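PDB 6F8H: XRE family transcriptional regulator from Pseudomonas putida, which is the antitoxin GraA, a HigA-like helix-turn-helix protein that probably neutralises the toxin GraT and represses transcription by binding operator DNA. Local coordinates for residues A35-A39 and L40-T44; P45-N48 and N49-E53; G55-S58 and A59-L63; L63-S66 and I67-T71. One frame throughout, in Å; residues are numbered along the deposited sequence.

Contact 1: A35-A39 and L40-T44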
loop_
_atom_site.group_PDB
_atom_site.type_symbol
_atom_site.label_atom_id
_atom_site.label_comp_id
_atom_site.label_asym_id
_atom_site.label_seq_id
_atom_site.Cartn_x
_atom_site.Cartn_y
_atom_site.Cartn_z
ATOM N N ALA A 35 -7.889 -9.892 -22.608
ATOM C CA ALA A 35 -6.731 -10.777 -22.710
ATOM C C ALA A 35 -5.907 -10.746 -21.416
ATOM O O ALA A 35 -5.522 -11.799 -20.877
ATOM C CB ALA A 35 -5.877 -10.406 -23.905
ATOM N N LEU A 36 -5.673 -9.552 -20.878
ATOM C CA LEU A 36 -4.882 -9.450 -19.646
ATOM C C LEU A 36 -5.592 -10.150 -18.495
ATOM O O LEU A 36 -4.977 -10.916 -17.736
ATOM C CB LEU A 36 -4.606 -7.983 -19.295
ATOM C CG LEU A 36 -3.775 -7.778 -18.042
ATOM C CD1 LEU A 36 -2.402 -8.497 -18.126
ATOM C CD2 LEU A 36 -3.614 -6.299 -17.755
ATOM N N ALA A 37 -6.900 -9.899 -18.386
ATOM C CA ALA A 37 -7.736 -10.501 -17.332
ATOM C C ALA A 37 -7.689 -12.021 -17.339
ATOM O O ALA A 37 -7.548 -12.644 -16.286
ATOM C CB ALA A 37 -9.196 -10.029 -17.465
ATOM N N ARG A 38 -7.854 -12.613 -18.518
ATOM C CA ARG A 38 -7.790 -14.066 -18.632
ATOM C C ARG A 38 -6.448 -14.610 -18.116
ATOM O O ARG A 38 -6.417 -15.603 -17.377
ATOM C CB ARG A 38 -8.004 -14.523 -20.072
ATOM C CG ARG A 38 -8.032 -16.060 -20.198
ATOM C CD ARG A 38 -8.018 -16.566 -21.640
ATOM N NE ARG A 38 -8.960 -15.828 -22.486
ATOM C CZ ARG A 38 -9.350 -16.218 -23.699
ATOM N NH1 ARG A 38 -8.896 -17.364 -24.206
ATOM N NH2 ARG A 38 -10.199 -15.468 -24.396
ATOM N N ALA A 39 -5.343 -13.958 -18.489
ATOM C CA ALA A 39 -4.031 -14.434 -18.068
ATOM C C ALA A 39 -3.822 -14.216 -16.565
ATOM O O ALA A 39 -3.200 -15.043 -15.888
ATOM C CB ALA A 39 -2.921 -13.750 -18.882
ATOM N N LEU A 40 -4.352 -13.111 -16.045
ATOM C CA LEU A 40 -4.312 -12.816 -14.608
ATOM C C LEU A 40 -5.170 -13.746 -13.758
ATOM O O LEU A 40 -4.978 -13.836 -12.541
ATOM C CB LEU A 40 -4.759 -11.378 -14.346
ATOM C CG LEU A 40 -3.824 -10.257 -14.814
ATOM C CD1 LEU A 40 -4.433 -8.864 -14.542
ATOM C CD2 LEU A 40 -2.472 -10.402 -14.135
ATOM N N GLY A 41 -6.124 -14.424 -14.390
ATOM C CA GLY A 41 -7.103 -15.220 -13.663
ATOM C C GLY A 41 -8.084 -14.358 -12.870
ATOM O O GLY A 41 -8.550 -14.769 -11.819
ATOM N N VAL A 42 -8.368 -13.152 -13.358
ATOM C CA VAL A 42 -9.340 -12.255 -12.722
ATOM C C VAL A 42 -10.422 -11.845 -13.716
ATOM O O VAL A 42 -10.343 -12.150 -14.904
ATOM C CB VAL A 42 -8.688 -10.946 -12.148
ATOM C CG1 VAL A 42 -7.522 -11.273 -11.232
ATOM C CG2 VAL A 42 -8.244 -9.999 -13.283
ATOM N N ALA A 43 -11.428 -11.142 -13.212
ATOM C CA ALA A 43 -12.541 -10.675 -14.030
ATOM C C ALA A 43 -12.118 -9.450 -14.822
ATOM O O ALA A 43 -11.365 -8.631 -14.324
ATOM C CB ALA A 43 -13.755 -10.352 -13.146
ATOM N N THR A 44 -12.608 -9.324 -16.049
ATOM C CA THR A 44 -12.252 -8.182 -16.878
ATOM C C THR A 44 -12.540 -6.815 -16.229
ATOM O O THR A 44 -11.708 -5.918 -16.356
ATOM C CB THR A 44 -12.945 -8.259 -18.256
ATOM O OG1 THR A 44 -12.737 -9.557 -18.808
ATOM C CG2 THR A 44 -12.364 -7.225 -19.225
#
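Leu36 and Leu40, one turn apart near the end of helix 33-40, meet on its buried flank, where CG of Leu36 lies 3.7 Å from CD1 of Leu40 and the two branched ends pass at a slant. With CG of Leu36 anti to the backbone N (chi1 -179°), the branch runs up the helix to its neighbour. Beneath the pair, Leu40 N donates to Leu36 O over 2.8 Å. Val47 of helix 44-51 packs on both leucines, and Leu103 of the second subunit also reaches Leu36. The other tight spot is the methyl of Ala37, under the returning chain: its CB is 3.5 Å from Val42 O and 3.6 Å from Thr44 CA. Past Leu40 the helix ends in a Schellman motif and becomes the turn of the helix-turn-helix. Gly41 is the C-prime residue, and its positive phi (70°) swings the chain round until Val42 N bonds Ala37 O at 3.1 Å. Gly41 N closes the inner bond to Arg38 O at 3.2 Å, coming in from above that carbonyl plane, 72° out of it. The side-chain touches across the turn are looser. CG2 of Val42 rests 4.3 Å from CB of Ala37, Val42 packing also on Val47 and Met61, and OG1 of Thr44 stands 3.8 Å from the same methyl. Gly41 and Ala43, the latter at the N-cap position of helix 44-51, are exposed, while Arg38, on the solvent side, directs its CB away from the turn and bends at chi3.

Contact 2: P45-N48 and N49-E53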
loop_
_atom_site.group_PDB
_atom_site.type_symbol
_atom_site.label_atom_id
_atom_site.label_comp_id
_atom_site.label_asym_id
_atom_site.label_seq_id
_atom_site.Cartn_x
_atom_site.Cartn_y
_atom_site.Cartn_z
ATOM N N PRO A 45 -13.698 -6.642 -15.545
ATOM C CA PRO A 45 -13.970 -5.336 -14.925
ATOM C C PRO A 45 -12.897 -4.864 -13.950
ATOM O O PRO A 45 -12.642 -3.662 -13.885
ATOM C CB PRO A 45 -15.295 -5.576 -14.182
ATOM C CG PRO A 45 -15.999 -6.536 -15.052
ATOM C CD PRO A 45 -14.899 -7.500 -15.494
ATOM N N THR A 46 -12.290 -5.794 -13.217
ATOM C CA THR A 46 -11.183 -5.468 -12.324
ATOM C C THR A 46 -10.033 -4.817 -13.104
ATOM O O THR A 46 -9.547 -3.748 -12.731
ATOM C CB THR A 46 -10.647 -6.711 -11.593
ATOM O OG1 THR A 46 -11.734 -7.454 -11.019
ATOM C CG2 THR A 46 -9.704 -6.290 -10.498
ATOM N N VAL A 47 -9.623 -5.457 -14.198
ATOM C CA VAL A 47 -8.580 -4.911 -15.068
ATOM C C VAL A 47 -9.010 -3.572 -15.646
ATOM O O VAL A 47 -8.227 -2.627 -15.661
ATOM C CB VAL A 47 -8.228 -5.868 -16.226
ATOM C CG1 VAL A 47 -7.193 -5.229 -17.141
ATOM C CG2 VAL A 47 -7.704 -7.173 -15.689
ATOM N N ASN A 48 -10.268 -3.492 -16.094
ATOM C CA ASN A 48 -10.810 -2.246 -16.642
ATOM C C ASN A 48 -10.661 -1.098 -15.659
ATOM O O ASN A 48 -10.247 -0.015 -16.042
ATOM C CB ASN A 48 -12.290 -2.402 -17.030
ATOM C CG ASN A 48 -12.472 -3.082 -18.372
ATOM O OD1 ASN A 48 -11.558 -3.087 -19.199
ATOM N ND2 ASN A 48 -13.658 -3.649 -18.604
ATOM N N ASN A 49 -11.008 -1.345 -14.399
ATOM C CA ASN A 49 -10.855 -0.334 -13.346
ATOM C C ASN A 49 -9.418 0.160 -13.162
ATOM O O ASN A 49 -9.166 1.352 -12.951
ATOM C CB ASN A 49 -11.341 -0.884 -12.016
ATOM C CG ASN A 49 -12.838 -0.948 -11.928
ATOM O OD1 ASN A 49 -13.549 -0.418 -12.790
ATOM N ND2 ASN A 49 -13.336 -1.591 -10.882
ATOM N N ILE A 50 -8.464 -0.756 -13.232
ATOM C CA ILE A 50 -7.089 -0.361 -12.965
ATOM C C ILE A 50 -6.542 0.447 -14.157
ATOM O O ILE A 50 -5.940 1.506 -13.965
ATOM C CB ILE A 50 -6.226 -1.591 -12.623
ATOM C CG1 ILE A 50 -6.670 -2.107 -11.240
ATOM C CG2 ILE A 50 -4.731 -1.221 -12.649
ATOM C CD1 ILE A 50 -6.204 -3.488 -10.848
ATOM N N LEU A 51 -6.806 -0.019 -15.376
ATOM C CA LEU A 51 -6.379 0.672 -16.598
ATOM C C LEU A 51 -6.939 2.098 -16.706
ATOM O O LEU A 51 -6.275 2.994 -17.238
ATOM C CB LEU A 51 -6.791 -0.140 -17.837
ATOM C CG LEU A 51 -6.046 -1.458 -18.095
ATOM C CD1 LEU A 51 -6.645 -2.222 -19.269
ATOM C CD2 LEU A 51 -4.548 -1.219 -18.328
ATOM N N ARG A 52 -8.160 2.301 -16.214
ATOM C CA ARG A 52 -8.781 3.627 -16.201
ATOM C C ARG A 52 -8.385 4.392 -14.938
ATOM O O ARG A 52 -8.831 5.522 -14.709
ATOM C CB ARG A 52 -10.306 3.518 -16.301
ATOM C CG ARG A 52 -10.942 2.850 -15.102
ATOM C CD ARG A 52 -12.434 2.591 -15.293
ATOM N NE ARG A 52 -13.261 3.705 -14.836
ATOM C CZ ARG A 52 -14.026 4.444 -15.634
ATOM N NH1 ARG A 52 -14.073 4.180 -16.936
ATOM N NH2 ARG A 52 -14.746 5.443 -15.127
ATOM N N GLU A 53 -7.531 3.765 -14.131
ATOM C CA GLU A 53 -6.975 4.375 -12.923
ATOM C C GLU A 53 -8.043 4.656 -11.893
ATOM O O GLU A 53 -7.916 5.587 -11.110
ATOM C CB GLU A 53 -6.214 5.663 -13.261
ATOM C CG GLU A 53 -5.121 5.433 -14.272
ATOM C CD GLU A 53 -4.409 6.716 -14.702
ATOM O OE1 GLU A 53 -4.278 7.667 -13.882
ATOM O OE2 GLU A 53 -3.976 6.753 -15.872
#
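Four successive i to i+4 backbone bonds, from Asn49 N to Pro45 O (2.9 Å) through to Arg52 N to Asn48 O (3.1 Å), carry helix 44-51 to its end. This is the second helix of the helix-turn-helix, the one that in such proteins usually reads the DNA groove. Val47 O is gripped twice: Leu51 N meets it at 3.0 Å with an almost straight N-H (177°), while Ile50 N adds a weak, bent bond. CG1 of Val47 and CD1 of Leu51 touch at 3.7 Å, the two side chains lying side by side and pointing the same way. They face inward, Val47 to helix 33-40 and Leu51 to Leu21 and Gln26 of helix 17-29. The outer side is polar and more open. There CG of the Asn49 amide sits 3.4 Å from Pro45 O. Beyond Arg52, Glu53 ends the helix with positive phi in a Schellman motif, its carboxylate salt-bridged to Arg22. In Arg52, CG lies between its own N and carbonyl carbon (chi1 65°), which presses that methylene against Asn48 O, 3.1 Å away.

Contact 3: G55-S58 and A59-L63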
loop_
_atom_site.group_PDB
_atom_site.type_symbol
_atom_site.label_atom_id
_atom_site.label_comp_id
_atom_site.label_asym_id
_atom_site.label_seq_id
_atom_site.Cartn_x
_atom_site.Cartn_y
_atom_site.Cartn_z
ATOM N N GLY A 55 -9.474 1.880 -9.880
ATOM C CA GLY A 55 -9.303 0.970 -8.759
ATOM C C GLY A 55 -7.830 0.766 -8.478
ATOM O O GLY A 55 -7.014 0.840 -9.401
ATOM N N GLY A 56 -7.487 0.517 -7.215
ATOM C CA GLY A 56 -6.095 0.331 -6.833
ATOM C C GLY A 56 -5.624 -1.090 -7.080
ATOM O O GLY A 56 -6.408 -1.966 -7.450
ATOM N N VAL A 57 -4.338 -1.322 -6.859
ATOM C CA VAL A 57 -3.766 -2.654 -6.991
ATOM C C VAL A 57 -3.634 -3.302 -5.620
ATOM O O VAL A 57 -2.956 -2.782 -4.763
ATOM C CB VAL A 57 -2.386 -2.603 -7.680
ATOM C CG1 VAL A 57 -1.727 -3.998 -7.728
ATOM C CG2 VAL A 57 -2.510 -1.951 -9.084
ATOM N N SER A 58 -4.281 -4.450 -5.419
ATOM C CA SER A 58 -4.216 -5.150 -4.141
ATOM C C SER A 58 -3.002 -6.074 -4.079
ATOM O O SER A 58 -2.336 -6.303 -5.090
ATOM C CB SER A 58 -5.490 -5.967 -3.918
ATOM O OG SER A 58 -5.530 -7.046 -4.834
ATOM N N ALA A 59 -2.739 -6.636 -2.906
ATOM C CA ALA A 59 -1.616 -7.561 -2.774
ATOM C C ALA A 59 -1.817 -8.784 -3.683
ATOM O O ALA A 59 -0.884 -9.231 -4.358
ATOM C CB ALA A 59 -1.435 -7.981 -1.323
ATOM N N ASP A 60 -3.042 -9.299 -3.722
ATOM C CA ASP A 60 -3.384 -10.403 -4.628
ATOM C C ASP A 60 -3.117 -10.030 -6.089
ATOM O O ASP A 60 -2.507 -10.793 -6.844
ATOM C CB ASP A 60 -4.861 -10.805 -4.439
ATOM C CG ASP A 60 -5.235 -12.068 -5.220
ATOM O OD1 ASP A 60 -5.649 -11.963 -6.393
ATOM O OD2 ASP A 60 -5.123 -13.174 -4.654
ATOM N N MET A 61 -3.560 -8.839 -6.479
ATOM C CA MET A 61 -3.398 -8.396 -7.859
ATOM C C MET A 61 -1.932 -8.213 -8.233
ATOM O O MET A 61 -1.505 -8.554 -9.327
ATOM C CB MET A 61 -4.158 -7.094 -8.084
ATOM C CG MET A 61 -4.052 -6.569 -9.488
ATOM S SD MET A 61 -4.736 -7.727 -10.688
ATOM C CE MET A 61 -6.401 -7.851 -10.076
ATOM N N ALA A 62 -1.166 -7.693 -7.296
ATOM C CA ALA A 62 0.245 -7.436 -7.530
ATOM C C ALA A 62 1.031 -8.744 -7.742
ATOM O O ALA A 62 1.931 -8.798 -8.567
ATOM C CB ALA A 62 0.818 -6.663 -6.383
ATOM N N LEU A 63 0.681 -9.780 -6.986
ATOM C CA LEU A 63 1.256 -11.111 -7.176
ATOM C C LEU A 63 0.894 -11.682 -8.544
ATOM O O LEU A 63 1.760 -12.213 -9.257
ATOM C CB LEU A 63 0.778 -12.062 -6.068
ATOM C CG LEU A 63 1.308 -11.779 -4.657
ATOM C CD1 LEU A 63 0.789 -12.772 -3.656
ATOM C CD2 LEU A 63 2.827 -11.803 -4.682
#
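Ser58 closes the start of helix 59-69 with its hydroxyl: OG accepts from Met61 N at 3.1 Å, and the N-H points at it nearly straight (161°). The side chain can do this because OG sits between its own backbone N and carbonyl carbon (chi1 69°), folded back over the first turn. From the same residue, Ser58 O takes Ala62 N at 2.9 Å, so side chain and carbonyl together hold two amides of the opening turns. Ser58 itself is exposed, but two methylenes flank its hydroxyl: CB of Met61 lies 3.5 Å from Ser58 OG, and CB of Asp60 comes to 3.8 Å from the same oxygen. On the inner side, CG1 of Val57 meets CG of Met61 at 3.9 Å, the two side chains crossing at about a right angle, and touches CB of Ala62 at an equal 3.9 Å. Met61 leaves CB toward Val57, then bends at both chi2 and chi3, which carries its end away to Thr46 and Ile50 of helix 44-51. Further out, Val57 is placed by the bond from its N to Gln80 OE1 and by Trp76, which also covers Ala62. Asp60 turns its carboxylate away from the cap to a salt bridge with Arg64, and Ala59 packs on Ala88 of the second subunit. Ser58 at the N-cap, with Val57 just before it touching Ala62 four residues after it, is the classic pairing of a capping bond with a hydrophobic staple at a helix N-terminus.

Contact 4: L63-S66 and I67-T71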
loop_
_atom_site.group_PDB
_atom_site.type_symbol
_atom_site.label_atom_id
_atom_site.label_comp_id
_atom_site.label_asym_id
_atom_site.label_seq_id
_atom_site.Cartn_x
_atom_site.Cartn_y
_atom_site.Cartn_z
ATOM N N LEU A 63 0.681 -9.780 -6.986
ATOM C CA LEU A 63 1.256 -11.111 -7.176
ATOM C C LEU A 63 0.894 -11.682 -8.544
ATOM O O LEU A 63 1.760 -12.213 -9.257
ATOM C CB LEU A 63 0.778 -12.062 -6.068
ATOM C CG LEU A 63 1.308 -11.779 -4.657
ATOM C CD1 LEU A 63 0.789 -12.772 -3.656
ATOM C CD2 LEU A 63 2.827 -11.803 -4.682
ATOM N N ARG A 64 -0.387 -11.568 -8.903
ATOM C CA ARG A 64 -0.870 -12.004 -10.211
ATOM C C ARG A 64 -0.144 -11.270 -11.335
ATOM O O ARG A 64 0.307 -11.892 -12.300
ATOM C CB ARG A 64 -2.398 -11.797 -10.319
ATOM C CG ARG A 64 -3.171 -12.695 -9.331
ATOM C CD ARG A 64 -4.689 -12.535 -9.359
ATOM N NE ARG A 64 -5.317 -13.515 -8.464
ATOM C CZ ARG A 64 -5.602 -14.770 -8.811
ATOM N NH1 ARG A 64 -5.357 -15.194 -10.040
ATOM N NH2 ARG A 64 -6.146 -15.596 -7.934
ATOM N N LEU A 65 -0.003 -9.954 -11.201
ATOM C CA LEU A 65 0.671 -9.167 -12.249
ATOM C C LEU A 65 2.151 -9.563 -12.406
ATOM O O LEU A 65 2.674 -9.659 -13.527
ATOM C CB LEU A 65 0.552 -7.674 -11.935
ATOM C CG LEU A 65 -0.821 -7.038 -12.226
ATOM C CD1 LEU A 65 -1.019 -5.734 -11.452
ATOM C CD2 LEU A 65 -0.914 -6.764 -13.698
ATOM N N SER A 66 2.816 -9.791 -11.279
ATOM C CA SER A 66 4.230 -10.143 -11.289
ATOM C C SER A 66 4.470 -11.461 -12.036
ATOM O O SER A 66 5.421 -11.585 -12.805
ATOM C CB SER A 66 4.758 -10.250 -9.864
ATOM O OG SER A 66 4.240 -11.383 -9.212
ATOM N N ILE A 67 3.610 -12.450 -11.803
ATOM C CA ILE A 67 3.721 -13.697 -12.544
ATOM C C ILE A 67 3.396 -13.471 -14.007
ATOM O O ILE A 67 4.143 -13.875 -14.891
ATOM C CB ILE A 67 2.791 -14.795 -11.976
ATOM C CG1 ILE A 67 3.241 -15.162 -10.570
ATOM C CG2 ILE A 67 2.856 -16.037 -12.845
ATOM C CD1 ILE A 67 2.403 -16.231 -9.946
ATOM N N CYS A 68 2.285 -12.790 -14.247
ATOM C CA CYS A 68 1.761 -12.634 -15.592
ATOM C C CYS A 68 2.671 -11.798 -16.489
ATOM O O CYS A 68 2.835 -12.111 -17.671
ATOM C CB CYS A 68 0.357 -12.009 -15.532
ATOM S SG CYS A 68 -0.400 -11.768 -17.132
ATOM N N LEU A 69 3.276 -10.750 -15.932
ATOM C CA LEU A 69 4.035 -9.809 -16.759
ATOM C C LEU A 69 5.535 -9.809 -16.475
ATOM O O LEU A 69 6.256 -8.967 -17.014
ATOM C CB LEU A 69 3.496 -8.378 -16.581
ATOM C CG LEU A 69 2.021 -8.100 -16.856
ATOM C CD1 LEU A 69 1.639 -6.709 -16.372
ATOM C CD2 LEU A 69 1.714 -8.251 -18.343
ATOM N N ASP A 70 5.992 -10.735 -15.631
ATOM C CA ASP A 70 7.420 -10.881 -15.303
ATOM C C ASP A 70 8.019 -9.697 -14.532
ATOM O O ASP A 70 9.047 -9.137 -14.927
ATOM C CB ASP A 70 8.247 -11.113 -16.574
ATOM C CG ASP A 70 8.011 -12.479 -17.184
ATOM O OD1 ASP A 70 7.916 -13.455 -16.407
ATOM O OD2 ASP A 70 7.921 -12.574 -18.431
ATOM N N THR A 71 7.390 -9.333 -13.422
ATOM C CA THR A 71 7.928 -8.283 -12.561
ATOM C C THR A 71 7.995 -8.815 -11.151
ATOM O O THR A 71 7.573 -9.937 -10.896
ATOM C CB THR A 71 7.053 -7.018 -12.561
ATOM O OG1 THR A 71 5.856 -7.293 -11.827
ATOM C CG2 THR A 71 6.700 -6.602 -13.974
#
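The closing turns of helix 59-69, fourth of the five helices, bring Leu65 against Leu69 and Ser66 against Thr71. CD2 of Leu65 and CD1 of Leu69 are 3.7 Å apart, the side chains lying parallel on the face that Trp76 of helix 73-99 covers. Ser66 turns instead to the backbone and also touches Pro73. Its OG, placed between the backbone N and the carbonyl carbon (chi1 70°), gives a short bond of 2.6 Å to Leu63 O. That oxygen also accepts Ile67 N at 3.2 Å, and both donors approach from the same face of its carbonyl plane. Next to OG, CB of Ser66 is pressed to 3.0 Å from Thr71 O, while Thr71 OG1 stands 3.3 Å from Ser66 CA, a tight fit of the outgoing chain over the helix. CB of Cys68 also crowds a carbonyl, 3.2 Å from Arg64 O. Arg64 is buried, yet its guanidinium is held by Asp60, Leu40 O and Ser99 of the second subunit; exposed Asp70 forms a salt bridge with Arg102 of that subunit. Asp70 adopts positive phi (66°), which turns the chain so that Thr71 N reaches back to Ser66 O at 3.1 Å, in the carbonyl plane and on a lone pair. An i to i+5 bond closing over a residue in the left-handed, positive-phi conformation is a familiar way for a helix to end.

In the fold
The four contacts follow one another along the chain and pack on one another within one helix-turn-helix domain. Contacts 1 and 2, centres about 11 Å apart, are the two halves of the motif, joined where Val47 CG2 meets Ala37 CB at 3.7 Å. Contact 3 reaches both through Met61: its CE lies 3.8 Å from Val42 CG1 and 3.7 Å from Thr46 CG2. Contact 4 continues the same helix, sharing Leu63 with contact 3, and reaches the end of helix 33-40 through Arg64 NH1, 2.9 Å from Leu40 O. Contacts 2 and 4 do not touch, their nearest atoms about 6 Å apart. Contacts 1, 3 and 4 all meet the second subunit, whereas contact 2, on the presumed DNA-reading helix, does not.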